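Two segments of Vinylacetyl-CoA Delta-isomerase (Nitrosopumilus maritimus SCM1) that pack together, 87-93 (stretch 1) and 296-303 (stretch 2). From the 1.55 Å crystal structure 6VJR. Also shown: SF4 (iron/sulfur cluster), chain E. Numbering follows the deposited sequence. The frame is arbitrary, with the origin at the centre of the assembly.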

# COMPACT_ATOMS: atom_id res chain seq x y z
N GLN A 87 -2.23 27.76 7.89
CA GLN A 87 -2.69 26.48 8.42
C GLN A 87 -1.53 25.57 8.86
O GLN A 87 -1.56 24.99 9.95
CB GLN A 87 -3.60 25.81 7.42
CG GLN A 87 -4.97 26.47 7.31
CD GLN A 87 -5.70 26.15 6.03
OE1 GLN A 87 -5.10 25.68 5.05
NE2 GLN A 87 -7.01 26.38 6.03
N ARG A 88 -0.53 25.42 7.99
CA ARG A 88 0.59 24.53 8.32
C ARG A 88 1.36 25.11 9.52
O ARG A 88 1.78 24.42 10.44
CB ARG A 88 1.51 24.26 7.13
CG ARG A 88 2.59 23.25 7.46
CD ARG A 88 3.39 22.88 6.27
NE ARG A 88 4.34 21.81 6.60
CZ ARG A 88 4.97 21.10 5.71
NH1 ARG A 88 4.84 21.35 4.42
NH2 ARG A 88 5.71 20.10 6.08
N LYS A 89 1.56 26.43 9.51
CA LYS A 89 2.24 27.06 10.63
C LYS A 89 1.50 26.85 11.96
O LYS A 89 2.12 26.56 12.97
CB LYS A 89 2.43 28.56 10.34
CG LYS A 89 3.06 29.36 11.43
CD LYS A 89 4.41 28.86 11.80
CE LYS A 89 5.41 29.05 10.80
NZ LYS A 89 6.64 29.37 11.55
N LEU A 90 0.18 27.04 11.99
CA LEU A 90 -0.60 26.85 13.22
C LEU A 90 -0.58 25.38 13.65
O LEU A 90 -0.50 25.09 14.84
CB LEU A 90 -2.01 27.40 13.01
CG LEU A 90 -2.15 28.91 12.94
CD1 LEU A 90 -3.51 29.28 12.37
CD2 LEU A 90 -1.94 29.42 14.34
N GLY A 91 -0.62 24.47 12.67
CA GLY A 91 -0.45 23.06 13.00
C GLY A 91 0.88 22.77 13.71
O GLY A 91 0.96 22.00 14.69
N GLN A 92 1.97 23.33 13.20
CA GLN A 92 3.27 23.23 13.84
C GLN A 92 3.26 23.79 15.26
O GLN A 92 3.92 23.26 16.14
CB GLN A 92 4.34 23.95 13.03
CG GLN A 92 4.68 23.31 11.70
CD GLN A 92 5.83 23.99 11.00
OE1 GLN A 92 6.32 25.05 11.42
NE2 GLN A 92 6.31 23.32 9.98
N ASN A 93 2.60 24.95 15.46
CA ASN A 93 2.62 25.66 16.72
C ASN A 93 1.74 25.05 17.80
O ASN A 93 2.05 25.24 18.98
CB ASN A 93 2.20 27.11 16.52
CG ASN A 93 3.18 27.93 15.73
OD1 ASN A 93 4.26 27.47 15.38
ND2 ASN A 93 2.81 29.19 15.52
N LYS A 296 -3.01 19.45 8.64
CA LYS A 296 -2.56 18.18 9.16
C LYS A 296 -1.09 17.92 8.84
O LYS A 296 -0.44 17.08 9.46
CB LYS A 296 -3.36 17.03 8.53
CG LYS A 296 -4.86 17.09 8.80
CD LYS A 296 -5.30 17.10 10.25
CE LYS A 296 -6.81 17.32 10.29
NZ LYS A 296 -7.31 17.43 11.64
N THR A 297 -0.55 18.68 7.89
CA THR A 297 0.86 18.58 7.59
C THR A 297 1.72 19.24 8.67
O THR A 297 2.89 18.84 8.85
CB THR A 297 1.23 19.06 6.19
OG1 THR A 297 1.12 20.47 6.04
CG2 THR A 297 0.42 18.37 5.12
N GLY A 298 1.19 20.28 9.33
CA GLY A 298 1.87 20.83 10.49
C GLY A 298 1.88 19.85 11.67
O GLY A 298 2.88 19.72 12.39
N LEU A 299 0.77 19.14 11.88
CA LEU A 299 0.73 18.08 12.87
C LEU A 299 1.71 16.95 12.50
O LEU A 299 2.41 16.43 13.36
CB LEU A 299 -0.69 17.54 12.98
CG LEU A 299 -1.61 18.28 13.94
CD1 LEU A 299 -1.76 19.75 13.54
CD2 LEU A 299 -2.92 17.58 14.03
N GLY A 300 1.77 16.62 11.21
CA GLY A 300 2.74 15.66 10.72
C GLY A 300 4.17 16.07 11.06
O GLY A 300 4.96 15.23 11.48
N ASP A 301 4.49 17.37 10.89
CA ASP A 301 5.82 17.87 11.22
C ASP A 301 6.14 17.64 12.70
O ASP A 301 7.24 17.21 13.06
CB ASP A 301 5.88 19.37 10.92
CG ASP A 301 5.82 19.74 9.44
OD1 ASP A 301 6.24 18.91 8.61
OD2 ASP A 301 5.34 20.89 9.12
N VAL A 302 5.18 17.89 13.57
CA VAL A 302 5.33 17.65 15.01
C VAL A 302 5.57 16.15 15.28
O VAL A 302 6.47 15.81 16.04
CB VAL A 302 4.11 18.18 15.79
CG1 VAL A 302 4.15 17.76 17.25
CG2 VAL A 302 3.96 19.69 15.66
N LEU A 303 4.75 15.27 14.70
CA LEU A 303 4.86 13.84 14.93
C LEU A 303 6.21 13.29 14.45
O LEU A 303 6.83 12.46 15.08
CB LEU A 303 3.63 13.17 14.35
CG LEU A 303 3.51 11.68 14.70
CD1 LEU A 303 3.63 11.40 16.15
CD2 LEU A 303 2.16 11.19 14.17
FE1 SF4 E . -10.10 21.38 10.15
FE2 SF4 E . -7.42 21.19 10.72
FE3 SF4 E . -9.07 21.96 12.58
FE4 SF4 E . -8.41 23.66 10.61
S1 SF4 E . -7.06 22.92 12.24
S2 SF4 E . -10.57 23.24 11.42
S3 SF4 E . -8.33 22.16 8.82
S4 SF4 E . -9.15 19.93 11.54

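How do two helices come this close? Residues 87-93 and 296-303 are both helical and run in broadly the same direction, their axes 36° apart and only 6.7 Å distant at closest approach. Glycines make this possible: the CA atoms of Gly-91 and Gly-298 lie 4.1 Å apart, so backbone meets backbone with no side chain between.

What does Arg-88 contribute? Its CA-to-CB bond points sideways, but the extended side chain, with chi1 to chi3 all t, carries the guanidinium to Asp-301. NE of Arg-88 donates to OD2 of Asp-301 at 2.9 Å and NH2 of Arg-88 to OD1 of Asp-301 at 2.8 Å, a two-pronged salt bridge that joins opposite charges in a buried setting. The carboxylate oxygen OD1 sits at the guanidinium edge, where the N-H groups point, while OG1 of Thr-297 lies over one face. The Arg-88 backbone takes part as well: its O accepts a CA-H...O contact from CA of Gly-298 at 3.6 Å.

Why do glycines suit the crossing point? A CB on Gly-298 would clash with Arg-88 O, Gly-91 CA and Gln-92 N. One on Gly-91 would be tight against Gly-298 CA and Leu-299 CD1. Beside the bare CA of Gly-91, CD1 of Leu-299 comes to 3.6 Å from that CA, although the leucine's own CA-to-CB bond points away.

How does Gln-92 complete the contact? One turn after Arg-88, it too starts sideways and brings its end nearer, so that NE2 of Gln-92 donates to OD2 of Asp-301 at 2.8 Å and a nearly straight 171°. That oxygen thus accepts from both Arg-88 and Gln-92, tying one carboxylate to successive turns of the neighboring helix. Beyond this polar cluster, CG2 of Val-302 packs 3.6 Å from O of Gln-92, a van der Waals contact.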